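PDB 4XKY: dihydrodipicolinate synthase from Bacteroides thetaiotaomicron, which probably works as a DapA-family aldolase that binds pyruvate as a Schiff base, serving dihydrodipicolinate synthesis or possibly N-acetylneuraminate cleavage. Local coordinates for residues L22-L30 against M62-A70; V208-P216 against L262-I271. All blocks are in the same frame, centred on the assembly; numbering follows the deposited sequence.

Contact 1: residues L22-L30 against M62-A70; sequences LDVEGLQRL and MIKNTCRIA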
loop_
_atom_site.group_PDB
_atom_site.type_symbol
_atom_site.label_atom_id
_atom_site.label_comp_id
_atom_site.label_asym_id
_atom_site.label_seq_id
_atom_site.Cartn_x
_atom_site.Cartn_y
_atom_site.Cartn_z
ATOM N N LEU A 22 -15.239 29.950 -12.676
ATOM C CA LEU A 22 -14.815 30.489 -11.396
ATOM C C LEU A 22 -15.896 31.411 -10.806
ATOM O O LEU A 22 -16.446 32.240 -11.515
ATOM C CB LEU A 22 -13.513 31.283 -11.581
ATOM C CG LEU A 22 -12.775 31.788 -10.320
ATOM C CD1 LEU A 22 -12.147 30.643 -9.531
ATOM C CD2 LEU A 22 -11.701 32.814 -10.683
ATOM N N ASP A 23 -16.173 31.261 -9.510
ATOM C CA ASP A 23 -17.066 32.170 -8.747
ATOM C C ASP A 23 -16.274 33.370 -8.239
ATOM O O ASP A 23 -15.752 33.377 -7.113
ATOM C CB ASP A 23 -17.699 31.436 -7.564
ATOM C CG ASP A 23 -18.530 32.357 -6.649
ATOM O OD1 ASP A 23 -18.955 33.458 -7.065
ATOM O OD2 ASP A 23 -18.741 31.977 -5.490
ATOM N N VAL A 24 -16.175 34.390 -9.074
ATOM C CA VAL A 24 -15.317 35.539 -8.751
ATOM C C VAL A 24 -15.834 36.322 -7.556
ATOM O O VAL A 24 -15.067 36.732 -6.712
ATOM C CB VAL A 24 -15.132 36.476 -9.948
ATOM C CG1 VAL A 24 -14.280 37.669 -9.532
ATOM C CG2 VAL A 24 -14.457 35.727 -11.097
ATOM N N GLU A 25 -17.138 36.523 -7.482
ATOM C CA GLU A 25 -17.701 37.285 -6.395
ATOM C C GLU A 25 -17.515 36.578 -5.069
ATOM O O GLU A 25 -17.203 37.216 -4.082
ATOM C CB GLU A 25 -19.179 37.579 -6.657
ATOM C CG GLU A 25 -19.346 38.473 -7.883
ATOM C CD GLU A 25 -20.428 39.521 -7.742
ATOM O OE1 GLU A 25 -21.386 39.476 -8.542
ATOM O OE2 GLU A 25 -20.316 40.393 -6.845
ATOM N N GLY A 26 -17.728 35.263 -5.053
ATOM C CA GLY A 26 -17.443 34.453 -3.869
ATOM C C GLY A 26 -15.995 34.517 -3.465
ATOM O O GLY A 26 -15.688 34.658 -2.300
ATOM N N LEU A 27 -15.098 34.427 -4.438
ATOM C CA LEU A 27 -13.665 34.511 -4.162
ATOM C C LEU A 27 -13.269 35.843 -3.506
ATOM O O LEU A 27 -12.486 35.860 -2.571
ATOM C CB LEU A 27 -12.886 34.323 -5.443
ATOM C CG LEU A 27 -11.385 34.487 -5.311
ATOM C CD1 LEU A 27 -10.784 33.429 -4.425
ATOM C CD2 LEU A 27 -10.814 34.392 -6.694
ATOM N N GLN A 28 -13.814 36.949 -4.000
ATOM C CA GLN A 28 -13.619 38.254 -3.358
ATOM C C GLN A 28 -14.121 38.249 -1.932
ATOM O O GLN A 28 -13.396 38.653 -1.033
ATOM C CB GLN A 28 -14.305 39.361 -4.144
ATOM C CG GLN A 28 -13.623 39.566 -5.489
ATOM C CD GLN A 28 -14.355 40.479 -6.456
ATOM O OE1 GLN A 28 -15.442 40.984 -6.162
ATOM N NE2 GLN A 28 -13.740 40.712 -7.618
ATOM N N ARG A 29 -15.340 37.767 -1.707
ATOM C CA ARG A 29 -15.842 37.695 -0.330
ATOM C C ARG A 29 -14.940 36.815 0.524
ATOM O O ARG A 29 -14.664 37.163 1.668
ATOM C CB ARG A 29 -17.288 37.201 -0.236
ATOM C CG ARG A 29 -18.347 38.259 -0.533
ATOM C CD ARG A 29 -19.750 37.721 -0.267
ATOM N NE ARG A 29 -20.074 36.647 -1.210
ATOM C CZ ARG A 29 -20.609 36.831 -2.412
ATOM N NH1 ARG A 29 -20.933 38.052 -2.840
ATOM N NH2 ARG A 29 -20.855 35.788 -3.181
ATOM N N LEU A 30 -14.488 35.680 -0.025
ATOM C CA LEU A 30 -13.630 34.761 0.735
ATOM C C LEU A 30 -12.343 35.448 1.146
ATOM O O LEU A 30 -11.949 35.383 2.307
ATOM C CB LEU A 30 -13.328 33.496 -0.076
ATOM C CG LEU A 30 -12.382 32.442 0.508
ATOM C CD1 LEU A 30 -12.900 31.834 1.801
ATOM C CD2 LEU A 30 -12.109 31.344 -0.509
ATOM N N MET A 62 -7.794 31.293 -11.221
ATOM C CA MET A 62 -7.741 31.375 -9.782
ATOM C C MET A 62 -6.523 32.179 -9.360
ATOM O O MET A 62 -6.618 33.006 -8.483
ATOM C CB MET A 62 -7.682 29.998 -9.145
ATOM C CG MET A 62 -7.590 29.971 -7.611
ATOM S SD MET A 62 -8.995 30.767 -6.791
ATOM C CE MET A 62 -8.562 30.522 -5.075
ATOM N N ILE A 63 -5.372 31.896 -9.964
ATOM C CA ILE A 63 -4.159 32.628 -9.674
ATOM C C ILE A 63 -4.311 34.123 -9.963
ATOM O O ILE A 63 -3.998 34.951 -9.108
ATOM C CB ILE A 63 -2.995 32.057 -10.490
ATOM C CG1 ILE A 63 -2.635 30.671 -9.959
ATOM C CG2 ILE A 63 -1.758 32.957 -10.439
ATOM C CD1 ILE A 63 -1.793 29.863 -10.921
ATOM N N LYS A 64 -4.760 34.454 -11.175
ATOM C CA LYS A 64 -4.908 35.847 -11.592
ATOM C C LYS A 64 -5.879 36.593 -10.694
ATOM O O LYS A 64 -5.529 37.618 -10.128
ATOM C CB LYS A 64 -5.401 35.960 -13.034
ATOM C CG LYS A 64 -4.459 35.433 -14.121
ATOM C CD LYS A 64 -4.911 35.963 -15.493
ATOM C CE LYS A 64 -4.723 34.990 -16.653
ATOM N NZ LYS A 64 -5.805 33.957 -16.705
ATOM N N ASN A 65 -7.101 36.098 -10.550
ATOM C CA ASN A 65 -8.055 36.774 -9.648
ATOM C C ASN A 65 -7.575 36.878 -8.202
ATOM O O ASN A 65 -7.805 37.897 -7.555
ATOM C CB ASN A 65 -9.438 36.116 -9.683
ATOM C CG ASN A 65 -10.210 36.484 -10.913
ATOM O OD1 ASN A 65 -10.900 37.505 -10.947
ATOM N ND2 ASN A 65 -10.052 35.691 -11.962
ATOM N N THR A 66 -6.933 35.829 -7.670
ATOM C CA THR A 66 -6.475 35.895 -6.274
ATOM C C THR A 66 -5.423 37.040 -6.093
ATOM O O THR A 66 -5.477 37.814 -5.139
ATOM C CB THR A 66 -5.936 34.551 -5.769
ATOM O OG1 THR A 66 -6.979 33.569 -5.778
ATOM C CG2 THR A 66 -5.449 34.703 -4.354
ATOM N N CYS A 67 -4.473 37.143 -7.011
ATOM C CA CYS A 67 -3.462 38.200 -6.915
ATOM C C CYS A 67 -4.110 39.571 -7.109
ATOM O O CYS A 67 -3.811 40.480 -6.358
ATOM C CB CYS A 67 -2.347 38.012 -7.919
ATOM S SG CYS A 67 -1.373 36.516 -7.722
ATOM N N ARG A 68 -5.027 39.700 -8.071
ATOM C CA ARG A 68 -5.732 40.966 -8.298
ATOM C C ARG A 68 -6.450 41.418 -7.037
ATOM O O ARG A 68 -6.310 42.567 -6.596
ATOM C CB ARG A 68 -6.761 40.842 -9.434
ATOM C CG ARG A 68 -7.617 42.101 -9.624
ATOM C CD ARG A 68 -8.674 42.005 -10.724
ATOM N NE ARG A 68 -9.585 40.893 -10.482
ATOM C CZ ARG A 68 -10.578 40.889 -9.597
ATOM N NH1 ARG A 68 -10.845 41.946 -8.840
ATOM N NH2 ARG A 68 -11.311 39.799 -9.472
ATOM N N ILE A 69 -7.212 40.501 -6.450
ATOM C CA ILE A 69 -8.082 40.838 -5.321
ATOM C C ILE A 69 -7.279 41.124 -4.058
ATOM O O ILE A 69 -7.606 42.030 -3.308
ATOM C CB ILE A 69 -9.120 39.723 -5.035
ATOM C CG1 ILE A 69 -10.041 39.547 -6.238
ATOM C CG2 ILE A 69 -9.934 40.047 -3.773
ATOM C CD1 ILE A 69 -10.818 38.244 -6.221
ATOM N N ALA A 70 -6.233 40.352 -3.813
ATOM C CA ALA A 70 -5.420 40.568 -2.624
ATOM C C ALA A 70 -4.716 41.918 -2.642
ATOM O O ALA A 70 -4.456 42.464 -1.580
ATOM C CB ALA A 70 -4.387 39.479 -2.479
#

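Contact 2: residues V208-P216 against L262-I271; sequences VNGGANMFP and LKCALSLLGI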
loop_
_atom_site.group_PDB
_atom_site.type_symbol
_atom_site.label_atom_id
_atom_site.label_comp_id
_atom_site.label_asym_id
_atom_site.label_seq_id
_atom_site.Cartn_x
_atom_site.Cartn_y
_atom_site.Cartn_z
ATOM N N VAL A 208 -1.256 25.456 7.555
ATOM C CA VAL A 208 -1.926 25.709 6.298
ATOM C C VAL A 208 -3.275 25.015 6.459
ATOM O O VAL A 208 -3.487 23.913 5.962
ATOM C CB VAL A 208 -1.121 25.176 5.102
ATOM C CG1 VAL A 208 -1.840 25.452 3.781
ATOM C CG2 VAL A 208 0.269 25.794 5.074
ATOM N N ASN A 209 -4.174 25.665 7.201
ATOM C CA ASN A 209 -5.378 25.015 7.691
ATOM C C ASN A 209 -6.667 25.388 6.948
ATOM O O ASN A 209 -7.121 26.532 6.992
ATOM C CB ASN A 209 -5.591 25.328 9.159
ATOM C CG ASN A 209 -4.375 25.061 10.027
ATOM O OD1 ASN A 209 -4.169 25.780 11.005
ATOM N ND2 ASN A 209 -3.621 24.017 9.745
ATOM N N GLY A 210 -7.277 24.391 6.326
ATOM C CA GLY A 210 -8.464 24.589 5.519
ATOM C C GLY A 210 -9.667 25.153 6.239
ATOM O O GLY A 210 -10.473 25.875 5.632
ATOM N N GLY A 211 -9.813 24.797 7.513
ATOM C CA GLY A 211 -10.910 25.290 8.326
ATOM C C GLY A 211 -10.855 26.803 8.472
ATOM O O GLY A 211 -11.859 27.443 8.811
ATOM N N ALA A 212 -9.687 27.385 8.212
ATOM C CA ALA A 212 -9.556 28.842 8.324
ATOM C C ALA A 212 -10.331 29.552 7.205
ATOM O O ALA A 212 -10.610 30.745 7.316
ATOM C CB ALA A 212 -8.095 29.275 8.354
ATOM N N ASN A 213 -10.670 28.843 6.128
ATOM C CA ASN A 213 -11.611 29.396 5.147
ATOM C C ASN A 213 -12.919 29.852 5.850
ATOM O O ASN A 213 -13.485 30.871 5.499
ATOM C CB ASN A 213 -11.944 28.387 4.039
ATOM C CG ASN A 213 -10.822 28.235 2.975
ATOM O OD1 ASN A 213 -10.776 28.973 2.007
ATOM N ND2 ASN A 213 -9.980 27.234 3.127
ATOM N N MET A 214 -13.400 29.077 6.822
ATOM C CA MET A 214 -14.697 29.338 7.461
ATOM C C MET A 214 -14.535 30.300 8.638
ATOM O O MET A 214 -15.296 31.256 8.749
ATOM C CB MET A 214 -15.348 28.057 8.016
ATOM C CG MET A 214 -15.674 26.947 7.015
ATOM S SD MET A 214 -16.365 25.484 7.831
ATOM C CE MET A 214 -14.937 24.729 8.597
ATOM N N PHE A 215 -13.542 30.028 9.496
ATOM C CA PHE A 215 -13.384 30.695 10.804
ATOM C C PHE A 215 -11.937 31.109 11.004
ATOM O O PHE A 215 -11.237 30.520 11.811
ATOM C CB PHE A 215 -13.798 29.750 11.958
ATOM C CG PHE A 215 -15.169 29.154 11.785
ATOM C CD1 PHE A 215 -16.285 29.974 11.731
ATOM C CD2 PHE A 215 -15.338 27.780 11.674
ATOM C CE1 PHE A 215 -17.545 29.440 11.555
ATOM C CE2 PHE A 215 -16.581 27.239 11.481
ATOM C CZ PHE A 215 -17.691 28.070 11.429
ATOM N N PRO A 216 -11.470 32.116 10.251
ATOM C CA PRO A 216 -10.050 32.489 10.339
ATOM C C PRO A 216 -9.648 32.902 11.753
ATOM O O PRO A 216 -8.563 32.557 12.216
ATOM C CB PRO A 216 -9.927 33.679 9.382
ATOM C CG PRO A 216 -11.330 34.066 9.029
ATOM C CD PRO A 216 -12.164 32.842 9.181
ATOM N N LEU A 262 -16.649 21.487 3.836
ATOM C CA LEU A 262 -16.091 22.836 3.850
ATOM C C LEU A 262 -16.820 23.759 2.894
ATOM O O LEU A 262 -17.268 24.821 3.262
ATOM C CB LEU A 262 -14.631 22.789 3.431
ATOM C CG LEU A 262 -13.804 24.041 3.619
ATOM C CD1 LEU A 262 -13.768 24.399 5.088
ATOM C CD2 LEU A 262 -12.387 23.796 3.113
ATOM N N LYS A 263 -16.960 23.337 1.649
ATOM C CA LYS A 263 -17.630 24.177 0.665
ATOM C C LYS A 263 -19.133 24.382 0.987
ATOM O O LYS A 263 -19.662 25.475 0.817
ATOM C CB LYS A 263 -17.408 23.634 -0.748
ATOM C CG LYS A 263 -16.073 24.033 -1.364
ATOM C CD LYS A 263 -16.140 23.869 -2.876
ATOM C CE LYS A 263 -15.014 24.593 -3.575
ATOM N NZ LYS A 263 -15.072 24.479 -5.066
ATOM N N CYS A 264 -19.810 23.335 1.451
ATOM C CA CYS A 264 -21.194 23.468 1.885
ATOM C C CYS A 264 -21.291 24.535 3.005
ATOM O O CYS A 264 -22.108 25.483 2.941
ATOM C CB CYS A 264 -21.705 22.123 2.371
ATOM S SG CYS A 264 -23.445 22.151 2.770
ATOM N N ALA A 265 -20.415 24.403 4.001
ATOM C CA ALA A 265 -20.401 25.347 5.114
ATOM C C ALA A 265 -20.143 26.772 4.641
ATOM O O ALA A 265 -20.824 27.675 5.117
ATOM C CB ALA A 265 -19.374 24.967 6.157
ATOM N N LEU A 266 -19.179 26.953 3.730
ATOM C CA LEU A 266 -18.867 28.272 3.159
ATOM C C LEU A 266 -20.096 28.926 2.507
ATOM O O LEU A 266 -20.317 30.136 2.656
ATOM C CB LEU A 266 -17.681 28.224 2.178
ATOM C CG LEU A 266 -16.310 27.946 2.824
ATOM C CD1 LEU A 266 -15.237 27.727 1.773
ATOM C CD2 LEU A 266 -15.825 29.016 3.794
ATOM N N SER A 267 -20.895 28.113 1.827
ATOM C CA SER A 267 -22.122 28.571 1.199
ATOM C C SER A 267 -23.195 28.965 2.230
ATOM O O SER A 267 -23.816 30.025 2.121
ATOM C CB SER A 267 -22.663 27.508 0.242
ATOM O OG SER A 267 -24.008 27.786 -0.044
ATOM N N LEU A 268 -23.374 28.116 3.240
ATOM C CA LEU A 268 -24.328 28.370 4.308
ATOM C C LEU A 268 -23.929 29.602 5.099
ATOM O O LEU A 268 -24.770 30.353 5.557
ATOM C CB LEU A 268 -24.422 27.160 5.228
ATOM C CG LEU A 268 -25.234 25.996 4.662
ATOM C CD1 LEU A 268 -24.929 24.753 5.458
ATOM C CD2 LEU A 268 -26.726 26.317 4.698
ATOM N N LEU A 269 -22.631 29.834 5.207
ATOM C CA LEU A 269 -22.132 31.058 5.828
ATOM C C LEU A 269 -22.231 32.338 4.971
ATOM O O LEU A 269 -21.863 33.391 5.457
ATOM C CB LEU A 269 -20.695 30.832 6.290
ATOM C CG LEU A 269 -20.544 29.830 7.431
ATOM C CD1 LEU A 269 -19.093 29.419 7.518
ATOM C CD2 LEU A 269 -20.983 30.408 8.762
ATOM N N GLY A 270 -22.741 32.274 3.738
ATOM C CA GLY A 270 -22.839 33.469 2.877
ATOM C C GLY A 270 -21.534 33.898 2.204
ATOM O O GLY A 270 -21.453 34.966 1.628
ATOM N N ILE A 271 -20.497 33.071 2.255
ATOM C CA ILE A 271 -19.170 33.485 1.746
ATOM C C ILE A 271 -18.996 33.201 0.251
ATOM O O ILE A 271 -18.728 34.116 -0.523
ATOM C CB ILE A 271 -18.037 32.856 2.572
ATOM C CG1 ILE A 271 -18.080 33.414 4.001
ATOM C CG2 ILE A 271 -16.667 33.143 1.947
ATOM C CD1 ILE A 271 -17.633 32.428 5.069
#

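Contact 1: residues L22-L30 against M62-A70
Leu27 enters helix 56-70 as a knob into a hole lined by Met62, Asn65, Thr66 and Ile69, joining two consecutive outer helices of the TIM barrel. The short axes approach to 10.1 Å and cross at -45°, with both helices running broadly the same way. Chi1 of Leu27 (176°) sets CG anti to the backbone nitrogen, and its methyls then divide the hole. CD1 of Leu27 meets Met62 CE at 3.7 Å; CD2 of Leu27 lies 3.7 Å from Asn65 CB and 3.9 Å from Ile69 CD1. Met62, bent at chi2, brings its sulfur within range of both Leu27 methyls, and strand 42-44 backs it through Val44. Leu22 and Asn65 run past each other in opposite directions, Leu22 CD2 being 3.6 Å from Asn65 ND2. That ND2 is hydrogen-bonded to Glu61 O and the amide oxygen is held too, which fixes the rotation of the group beside the leucine. The buried hydroxyl of Thr66 is satisfied within its own helix: Thr66 OG1 donates to Met62 O at 2.8 Å, on the face opposite to the one used by Thr66 N. Nearer the solvent, Val24 CG1 comes to the edge of the Arg68 guanidinium, 3.7 Å from NH2. Arg68 NH2 donates almost straight (174°) to Asn65 OD1 at 2.8 Å, on a lone pair and in the guanidinium plane.

Contact 2: residues V208-P216 against L262-I271
Gly210 O, which also touches Leu262 CD1 at 3.7 Å, is gripped by two donors of one residue: Asn213 N at 3.0 Å and Asn213 ND2 at 2.9 Å. The side-chain bond is nearly straight (165°), lies on a lone pair in the carbonyl plane, and has the oxygen close to the amide plane of Asn213. ND2 also donates to Pro11 O, and the two bonds together should fix the rotation of the buried amide. The grip shapes the turn that follows the last strand of the TIM barrel, 206-207, and leads into helix 216-227; it faces helix 257-268 of the C-terminal helices that follow the barrel. Val208, a predicted pyruvate-binding residue, begins this loop, and Leu262 lies near another, Thr48.

Met214 makes the largest single contribution to the packing. Its chain reaches out to CG and SD and then bends at chi3 (-75°), which turns CE onto Leu262 CD1 at 3.7 Å. The sulfur meets the helix at a residue whose side chain is a single methyl, SD of Met214 lying 3.5 Å from Ala265 CB, while the methionine and Leu266 cross at about a right angle. With an alanine here, the loss of CG, SD and CE would probably open a gap against Leu262 and Ala265 and take from Leu266 CD2 one of its apolar neighbours. Leu266 CD2 also sits 3.4 Å from Asn213 O. At the near end of the methionine, its CB sits over one face of the Phe215 ring, offset toward the rim. Gly270, with positive phi, closes the C-terminal end of helix 257-268 in a Schellman motif; just before it, Leu269 has its CD1 4.0 Å from Met214 CB and 4.3 Å from Phe215 CE1.

In the fold
From the N terminus the chain lays down strand 7-8 and the short strand 21-22 before helix 24-36; contact 1 closes the loop through strand 42-44, pairing helix 24-36 with helix 56-70, the first two outer helices of the barrel. Contact 2 opens only after the last barrel strand and closes around helices 216-227 and 231-247, tying the turn at 208-216 to helix 257-268. The two are in series, neither nested nor crossed, with centres about 15 Å apart. They nevertheless meet at helix 24-36: Arg29 NE probably donates a hydrogen bond to Ile271 O, and Leu30 packs on Asn213 and Ile271. This helix thus bridges helix 56-70 and the C-terminal part of the chain.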